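Local coordinates for beta-agarase AgaA (Microbulbifer thermotolerans, PDB 3WZ1), which cleaves the beta-1,4-galactosidic linkages of agarose from within the chain, yielding neoagarotetraose as the main final product, at residues S70-P82 with D253-D267. Numbering follows the deposited sequence.
Sequences SGGKLAITSGRKP and DAELADPNRNTYYVD. With NA (sodium ion), chain B.
Leu-74 with Val-266 and Ile-76 with Tyr-264 are the hydrogen-bonded pairs that join strand 73-76 to strand 264-266, antiparallel, in the beta-jelly roll of this GH16 catalytic domain. They make a worked example of how strands distant in sequence are zipped together and secured at one end by a metal ion and a salt bridge, while further along Arg-80 ties the extended strand to helix 253-256. The paired side chains share one face of the sheet, where CB of Ile-76 lies 3.9 Å from CD2 of Tyr-264, the two side chains running alongside each other; Leu-74, Tyr-264 and Val-266 all reach Ile-236 of strand 232-239. On the other face Ala-75 and Tyr-265 make the non-hydrogen-bonded pair. Beyond the paired residues, OG of Ser-78 donates to a lone pair of the Asn-262 carbonyl O at 2.8 Å, while ND2 of Asn-262 donates to O of Leu-256 in a nearly straight bond.

Arg-80 can be followed outward. Its CB brushes CD1 of Leu-256; CG and CD, bent at chi2 and chi3 (66° and 67°), curl past OD1 of Asp-253. NE of Arg-80 bonds OD1 of Asp-253 at 2.7 Å and NH2 bonds the same oxygen at 2.9 Å, a side-on salt bridge in the guanidinium plane, leaving the carboxylate turned 55° from it. CD1 of Leu-256 sits 3.5 Å above the guanidinium plane, over its centre, and so is near CZ, NH1 and NH2 alike.

At the opposite end of the contact, the sodium ion ties the type I' turn 70-73 to Asp-267 through the carbonyl O atoms of Gly-72 and Asp-267; Asp-4 and Asp-28 complete the site. Arg-107 holds OD2 of Asp-267 in a salt bridge. OD1 of Asp-267, 2.4 Å from the sodium ion, also takes NZ of Lys-73 at 3.0 Å, the ammonium approaching from above the carboxylate plane.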
ATOM      1  N   SER A  70      -6.112 -11.493 -12.742  1.00 13.03           N
ATOM      2  CA  SER A  70      -6.069 -11.998 -14.117  1.00 14.59           C
ATOM      3  C   SER A  70      -4.810 -11.561 -14.850  1.00 15.43           C
ATOM      4  O   SER A  70      -4.268 -10.492 -14.601  1.00 15.16           O
ATOM      5  CB  SER A  70      -7.285 -11.522 -14.906  1.00 15.31           C
ATOM      6  OG  SER A  70      -7.381 -12.247 -16.137  1.00 16.70           O
ATOM      7  N   GLY A  71      -4.366 -12.401 -15.777  1.00 16.89           N
ATOM      8  CA  GLY A  71      -3.252 -12.046 -16.651  1.00 16.93           C
ATOM      9  C   GLY A  71      -1.964 -11.746 -15.913  1.00 16.95           C
ATOM     10  O   GLY A  71      -1.173 -10.915 -16.378  1.00 18.75           O
ATOM     11  N   GLY A  72      -1.776 -12.397 -14.759  1.00 15.62           N
ATOM     12  CA  GLY A  72      -0.564 -12.270 -13.927  1.00 14.33           C
ATOM     13  C   GLY A  72      -0.566 -11.084 -12.956  1.00 13.30           C
ATOM     14  O   GLY A  72       0.454 -10.780 -12.324  1.00 12.54           O
ATOM     15  N   LYS A  73      -1.696 -10.407 -12.834  1.00 12.59           N
ATOM     16  CA  LYS A  73      -1.774  -9.190 -12.023  1.00 12.40           C
ATOM     17  C   LYS A  73      -3.006  -9.217 -11.145  1.00 11.55           C
ATOM     18  O   LYS A  73      -4.072  -9.666 -11.574  1.00 10.63           O
ATOM     19  CB  LYS A  73      -1.912  -7.948 -12.915  1.00 14.49           C
ATOM     20  CG  LYS A  73      -0.880  -7.800 -14.029  1.00 17.07           C
ATOM     21  CD  LYS A  73       0.437  -7.378 -13.463  1.00 18.26           C
ATOM     22  CE  LYS A  73       1.484  -7.132 -14.545  1.00 19.21           C
ATOM     23  NZ  LYS A  73       2.121  -8.415 -14.965  1.00 20.89           N
ATOM     24  N   LEU A  74      -2.859  -8.686  -9.938  1.00 10.30           N
ATOM     25  CA  LEU A  74      -4.019  -8.227  -9.183  1.00  9.98           C
ATOM     26  C   LEU A  74      -4.457  -6.878  -9.730  1.00  9.87           C
ATOM     27  O   LEU A  74      -3.642  -5.977  -9.914  1.00  9.86           O
ATOM     28  CB  LEU A  74      -3.672  -8.111  -7.702  1.00 10.06           C
ATOM     29  CG  LEU A  74      -4.664  -7.391  -6.787  1.00  9.57           C
ATOM     30  CD1 LEU A  74      -5.920  -8.215  -6.566  1.00  9.44           C
ATOM     31  CD2 LEU A  74      -3.993  -7.112  -5.463  1.00  9.69           C
ATOM     32  N   ALA A  75      -5.765  -6.741  -9.976  1.00  9.12           N
ATOM     33  CA  ALA A  75      -6.360  -5.492 -10.431  1.00  9.06           C
ATOM     34  C   ALA A  75      -7.277  -4.961  -9.355  1.00  8.78           C
ATOM     35  O   ALA A  75      -8.124  -5.699  -8.835  1.00  9.10           O
ATOM     36  CB  ALA A  75      -7.153  -5.696 -11.718  1.00  9.35           C
ATOM     37  N   ILE A  76      -7.069  -3.697  -9.016  1.00  8.50           N
ATOM     38  CA  ILE A  76      -7.926  -2.921  -8.151  1.00  8.37           C
ATOM     39  C   ILE A  76      -8.539  -1.845  -9.033  1.00  8.74           C
ATOM     40  O   ILE A  76      -7.828  -0.934  -9.508  1.00  8.28           O
ATOM     41  CB  ILE A  76      -7.117  -2.272  -7.020  1.00  8.45           C
ATOM     42  CG1 ILE A  76      -6.382  -3.292  -6.158  1.00  8.57           C
ATOM     43  CG2 ILE A  76      -7.993  -1.330  -6.182  1.00  8.26           C
ATOM     44  CD1 ILE A  76      -7.279  -4.274  -5.423  1.00  8.55           C
ATOM     45  N   THR A  77      -9.849  -1.902  -9.232  1.00  8.79           N
ATOM     46  CA  THR A  77     -10.500  -0.944 -10.122  1.00  9.03           C
ATOM     47  C   THR A  77     -11.458  -0.023  -9.343  1.00  9.12           C
ATOM     48  O   THR A  77     -11.498  -0.029  -8.108  1.00  8.84           O
ATOM     49  CB  THR A  77     -11.108  -1.658 -11.339  1.00  9.25           C
ATOM     50  OG1 THR A  77     -11.426  -0.708 -12.371  1.00 10.08           O
ATOM     51  CG2 THR A  77     -12.319  -2.475 -10.953  1.00  9.40           C
ATOM     52  N   SER A  78     -12.150   0.819 -10.091  1.00  9.27           N
ATOM     53  CA  SER A  78     -12.946   1.908  -9.556  1.00  9.37           C
ATOM     54  C   SER A  78     -14.158   2.124 -10.450  1.00  9.70           C
ATOM     55  O   SER A  78     -14.139   1.822 -11.654  1.00 10.27           O
ATOM     56  CB  SER A  78     -12.125   3.190  -9.455  1.00  9.31           C
ATOM     57  OG  SER A  78     -11.613   3.597 -10.712  1.00  9.36           O
ATOM     58  N   GLY A  79     -15.214   2.659  -9.855  1.00  9.50           N
ATOM     59  CA  GLY A  79     -16.407   3.038 -10.613  1.00  9.92           C
ATOM     60  C   GLY A  79     -17.304   3.917  -9.792  1.00 10.62           C
ATOM     61  O   GLY A  79     -17.192   3.955  -8.570  1.00 11.02           O
ATOM     62  N   ARG A  80     -18.184   4.645 -10.465  1.00 10.46           N
ATOM     63  CA  ARG A  80     -19.165   5.468  -9.774  1.00 10.83           C
ATOM     64  C   ARG A  80     -20.230   4.565  -9.165  1.00 11.21           C
ATOM     65  O   ARG A  80     -20.724   3.637  -9.836  1.00 11.42           O
ATOM     66  CB  ARG A  80     -19.826   6.444 -10.738  1.00 11.16           C
ATOM     67  CG  ARG A  80     -20.928   7.295 -10.103  1.00 11.31           C
ATOM     68  CD  ARG A  80     -20.403   8.241  -9.049  1.00 11.49           C
ATOM     69  NE  ARG A  80     -19.563   9.270  -9.642  1.00 11.42           N
ATOM     70  CZ  ARG A  80     -18.514   9.842  -9.063  1.00 11.44           C
ATOM     71  NH1 ARG A  80     -18.127   9.517  -7.823  1.00 11.77           N
ATOM     72  NH2 ARG A  80     -17.833  10.768  -9.737  1.00 11.07           N
ATOM     73  N   LYS A  81     -20.581   4.831  -7.909  1.00 11.30           N
ATOM     74  CA  LYS A  81     -21.739   4.175  -7.303  1.00 12.35           C
ATOM     75  C   LYS A  81     -22.973   4.877  -7.867  1.00 13.68           C
ATOM     76  O   LYS A  81     -23.135   6.085  -7.643  1.00 13.78           O
ATOM     77  CB  LYS A  81     -21.669   4.267  -5.778  1.00 12.52           C
ATOM     78  CG  LYS A  81     -22.939   3.787  -5.091  1.00 13.06           C
ATOM     79  CD  LYS A  81     -22.807   3.781  -3.586  1.00 13.58           C
ATOM     80  CE  LYS A  81     -24.054   3.202  -2.915  1.00 14.20           C
ATOM     81  NZ  LYS A  81     -23.942   3.399  -1.444  1.00 15.18           N
ATOM     82  N   PRO A  82     -23.797   4.150  -8.644  1.00 14.90           N
ATOM     83  CA  PRO A  82     -24.871   4.832  -9.371  1.00 16.29           C
ATOM     84  C   PRO A  82     -25.811   5.658  -8.495  1.00 17.15           C
ATOM     85  O   PRO A  82     -26.228   5.228  -7.428  1.00 17.35           O
ATOM     86  CB  PRO A  82     -25.616   3.687 -10.062  1.00 16.92           C
ATOM     87  CG  PRO A  82     -24.594   2.628 -10.244  1.00 17.03           C
ATOM     88  CD  PRO A  82     -23.703   2.729  -9.038  1.00 15.82           C
ATOM     89  N   ASP A 253     -16.951  11.339 -13.252  1.00 11.63           N
ATOM     90  CA  ASP A 253     -17.566  10.206 -13.911  1.00 11.79           C
ATOM     91  C   ASP A 253     -16.780   9.777 -15.167  1.00 11.32           C
ATOM     92  O   ASP A 253     -16.647   8.602 -15.448  1.00 11.36           O
ATOM     93  CB  ASP A 253     -19.002  10.536 -14.353  1.00 12.64           C
ATOM     94  CG  ASP A 253     -19.961  10.702 -13.199  1.00 14.42           C
ATOM     95  OD1 ASP A 253     -19.579  10.564 -12.023  1.00 15.45           O
ATOM     96  OD2 ASP A 253     -21.150  10.975 -13.478  1.00 16.09           O
ATOM     97  N   ALA A 254     -16.251  10.747 -15.908  1.00 11.68           N
ATOM     98  CA  ALA A 254     -15.513  10.444 -17.126  1.00 11.19           C
ATOM     99  C   ALA A 254     -14.230   9.662 -16.826  1.00 10.80           C
ATOM    100  O   ALA A 254     -13.888   8.732 -17.536  1.00 10.85           O
ATOM    101  CB  ALA A 254     -15.184  11.721 -17.885  1.00 11.45           C
ATOM    102  N   GLU A 255     -13.548  10.028 -15.744  1.00 10.48           N
ATOM    103  CA  GLU A 255     -12.343   9.314 -15.316  1.00 10.47           C
ATOM    104  C   GLU A 255     -12.684   7.890 -14.866  1.00 10.32           C
ATOM    105  O   GLU A 255     -12.041   6.919 -15.249  1.00  9.88           O
ATOM    106  CB  GLU A 255     -11.656  10.074 -14.190  1.00 10.78           C
ATOM    107  CG  GLU A 255     -10.948  11.335 -14.649  1.00 11.31           C
ATOM    108  CD  GLU A 255     -10.511  12.244 -13.541  1.00 12.32           C
ATOM    109  OE1 GLU A 255     -11.034  12.148 -12.409  1.00 11.19           O
ATOM    110  OE2 GLU A 255      -9.616  13.079 -13.786  1.00 13.78           O
ATOM    111  N   LEU A 256     -13.751   7.764 -14.074  1.00 10.04           N
ATOM    112  CA  LEU A 256     -14.141   6.464 -13.541  1.00 10.01           C
ATOM    113  C   LEU A 256     -14.598   5.498 -14.622  1.00 10.21           C
ATOM    114  O   LEU A 256     -14.473   4.293 -14.480  1.00 10.64           O
ATOM    115  CB  LEU A 256     -15.254   6.633 -12.504  1.00  9.93           C
ATOM    116  CG  LEU A 256     -14.804   7.287 -11.206  1.00 10.26           C
ATOM    117  CD1 LEU A 256     -16.004   7.814 -10.459  1.00 10.44           C
ATOM    118  CD2 LEU A 256     -14.020   6.307 -10.355  1.00 10.19           C
ATOM    119  N   ALA A 257     -15.127   6.052 -15.713  1.00 10.48           N
ATOM    120  CA  ALA A 257     -15.562   5.256 -16.828  1.00 11.21           C
ATOM    121  C   ALA A 257     -14.463   4.834 -17.788  1.00 11.60           C
ATOM    122  O   ALA A 257     -14.706   3.991 -18.641  1.00 12.15           O
ATOM    123  CB  ALA A 257     -16.657   5.985 -17.574  1.00 11.64           C
ATOM    124  N   ASP A 258     -13.279   5.419 -17.643  1.00 11.45           N
ATOM    125  CA  ASP A 258     -12.152   5.174 -18.564  1.00 11.40           C
ATOM    126  C   ASP A 258     -11.306   3.961 -18.148  1.00 11.67           C
ATOM    127  O   ASP A 258     -10.583   4.026 -17.160  1.00 11.63           O
ATOM    128  CB  ASP A 258     -11.293   6.445 -18.623  1.00 11.60           C
ATOM    129  CG  ASP A 258     -10.216   6.369 -19.674  1.00 11.91           C
ATOM    130  OD1 ASP A 258      -9.965   5.272 -20.167  1.00 11.89           O
ATOM    131  OD2 ASP A 258      -9.640   7.424 -19.975  1.00 12.92           O
ATOM    132  N   PRO A 259     -11.408   2.845 -18.882  1.00 12.10           N
ATOM    133  CA  PRO A 259     -10.737   1.612 -18.484  1.00 12.79           C
ATOM    134  C   PRO A 259      -9.224   1.715 -18.557  1.00 13.02           C
ATOM    135  O   PRO A 259      -8.534   0.880 -17.975  1.00 13.76           O
ATOM    136  CB  PRO A 259     -11.252   0.579 -19.490  1.00 12.89           C
ATOM    137  CG  PRO A 259     -11.685   1.362 -20.659  1.00 13.06           C
ATOM    138  CD  PRO A 259     -12.136   2.683 -20.156  1.00 12.81           C
ATOM    139  N   ASN A 260      -8.722   2.710 -19.269  1.00 13.68           N
ATOM    140  CA  ASN A 260      -7.280   2.919 -19.351  1.00 14.50           C
ATOM    141  C   ASN A 260      -6.715   3.742 -18.226  1.00 13.67           C
ATOM    142  O   ASN A 260      -5.482   3.861 -18.132  1.00 14.17           O
ATOM    143  CB  ASN A 260      -6.899   3.568 -20.684  1.00 16.30           C
ATOM    144  CG  ASN A 260      -6.971   2.597 -21.830  1.00 19.46           C
ATOM    145  OD1 ASN A 260      -7.711   1.604 -21.782  1.00 24.03           O
ATOM    146  ND2 ASN A 260      -6.180   2.848 -22.863  1.00 21.53           N
ATOM    147  N   ARG A 261      -7.575   4.309 -17.384  1.00 13.34           N
ATOM    148  CA  ARG A 261      -7.136   5.113 -16.248  1.00 13.19           C
ATOM    149  C   ARG A 261      -7.572   4.589 -14.900  1.00 11.86           C
ATOM    150  O   ARG A 261      -6.918   4.874 -13.900  1.00 10.85           O
ATOM    151  CB  ARG A 261      -7.638   6.546 -16.416  1.00 16.07           C
ATOM    152  CG  ARG A 261      -6.870   7.281 -17.496  1.00 18.67           C
ATOM    153  CD  ARG A 261      -7.199   8.752 -17.470  1.00 21.03           C
ATOM    154  NE  ARG A 261      -8.487   9.007 -18.091  1.00 22.44           N
ATOM    155  CZ  ARG A 261      -9.139  10.154 -18.012  1.00 23.77           C
ATOM    156  NH1 ARG A 261      -8.624  11.148 -17.303  1.00 24.67           N
ATOM    157  NH2 ARG A 261     -10.325  10.289 -18.628  1.00 22.57           N
ATOM    158  N   ASN A 262      -8.649   3.812 -14.867  1.00 10.30           N
ATOM    159  CA  ASN A 262      -9.380   3.626 -13.617  1.00  9.83           C
ATOM    160  C   ASN A 262      -8.904   2.439 -12.792  1.00  9.93           C
ATOM    161  O   ASN A 262      -9.533   2.090 -11.794  1.00  9.62           O
ATOM    162  CB  ASN A 262     -10.892   3.524 -13.920  1.00 10.13           C
ATOM    163  CG  ASN A 262     -11.266   2.269 -14.689  1.00 10.12           C
ATOM    164  OD1 ASN A 262     -10.446   1.395 -14.948  1.00 10.15           O
ATOM    165  ND2 ASN A 262     -12.549   2.168 -15.050  1.00 10.91           N
ATOM    166  N   THR A 263      -7.775   1.844 -13.171  1.00  9.23           N
ATOM    167  CA  THR A 263      -7.341   0.610 -12.541  1.00  9.39           C
ATOM    168  C   THR A 263      -5.883   0.672 -12.103  1.00  9.27           C
ATOM    169  O   THR A 263      -5.010   1.142 -12.845  1.00 10.35           O
ATOM    170  CB  THR A 263      -7.579  -0.601 -13.468  1.00  9.70           C
ATOM    171  OG1 THR A 263      -8.966  -0.629 -13.840  1.00  9.90           O
ATOM    172  CG2 THR A 263      -7.244  -1.898 -12.783  1.00 10.01           C
ATOM    173  N   TYR A 264      -5.663   0.154 -10.894  1.00  8.64           N
ATOM    174  CA  TYR A 264      -4.344   0.045 -10.229  1.00  8.37           C
ATOM    175  C   TYR A 264      -3.951  -1.410 -10.296  1.00  8.51           C
ATOM    176  O   TYR A 264      -4.747  -2.272  -9.941  1.00  8.19           O
ATOM    177  CB  TYR A 264      -4.523   0.515  -8.781  1.00  8.32           C
ATOM    178  CG  TYR A 264      -3.505   0.152  -7.714  1.00  8.28           C
ATOM    179  CD1 TYR A 264      -2.128   0.219  -7.935  1.00  8.29           C
ATOM    180  CD2 TYR A 264      -3.926  -0.181  -6.441  1.00  8.18           C
ATOM    181  CE1 TYR A 264      -1.235  -0.070  -6.930  1.00  8.41           C
ATOM    182  CE2 TYR A 264      -3.027  -0.439  -5.414  1.00  8.28           C
ATOM    183  CZ  TYR A 264      -1.679  -0.414  -5.670  1.00  8.40           C
ATOM    184  OH  TYR A 264      -0.777  -0.687  -4.638  1.00  8.97           O
ATOM    185  N   TYR A 265      -2.751  -1.708 -10.792  1.00  8.56           N
ATOM    186  CA  TYR A 265      -2.323  -3.096 -11.019  1.00  8.95           C
ATOM    187  C   TYR A 265      -1.152  -3.463 -10.148  1.00  8.83           C
ATOM    188  O   TYR A 265      -0.215  -2.677 -10.016  1.00  8.54           O
ATOM    189  CB  TYR A 265      -1.900  -3.334 -12.482  1.00  9.54           C
ATOM    190  CG  TYR A 265      -2.997  -3.129 -13.478  1.00 10.14           C
ATOM    191  CD1 TYR A 265      -3.901  -4.135 -13.765  1.00 10.76           C
ATOM    192  CD2 TYR A 265      -3.121  -1.920 -14.144  1.00 10.85           C
ATOM    193  CE1 TYR A 265      -4.908  -3.944 -14.696  1.00 11.47           C
ATOM    194  CE2 TYR A 265      -4.135  -1.717 -15.055  1.00 11.38           C
ATOM    195  CZ  TYR A 265      -5.008  -2.733 -15.332  1.00 11.62           C
ATOM    196  OH  TYR A 265      -6.038  -2.511 -16.240  1.00 13.71           O
ATOM    197  N   VAL A 266      -1.204  -4.659  -9.580  1.00  8.33           N
ATOM    198  CA  VAL A 266      -0.121  -5.162  -8.734  1.00  8.32           C
ATOM    199  C   VAL A 266       0.396  -6.458  -9.329  1.00  8.42           C
ATOM    200  O   VAL A 266      -0.313  -7.452  -9.392  1.00  8.40           O
ATOM    201  CB  VAL A 266      -0.611  -5.323  -7.281  1.00  8.54           C
ATOM    202  CG1 VAL A 266       0.473  -5.963  -6.407  1.00  8.77           C
ATOM    203  CG2 VAL A 266      -1.036  -3.973  -6.732  1.00  8.48           C
ATOM    204  N   ASP A 267       1.648  -6.435  -9.786  1.00  8.39           N
ATOM    205  CA  ASP A 267       2.312  -7.629 -10.319  1.00  8.98           C
ATOM    206  C   ASP A 267       2.622  -8.630  -9.213  1.00  9.21           C
ATOM    207  O   ASP A 267       2.472  -9.848  -9.387  1.00  9.45           O
ATOM    208  CB  ASP A 267       3.607  -7.236 -11.060  1.00  9.56           C
ATOM    209  CG  ASP A 267       4.163  -8.354 -11.905  1.00 10.29           C
ATOM    210  OD1 ASP A 267       3.414  -9.242 -12.357  1.00 10.56           O
ATOM    211  OD2 ASP A 267       5.397  -8.343 -12.130  1.00 11.63           O
TER
HETATM  212 NA    NA B 401       2.477 -11.173 -11.278  1.00 10.80          NA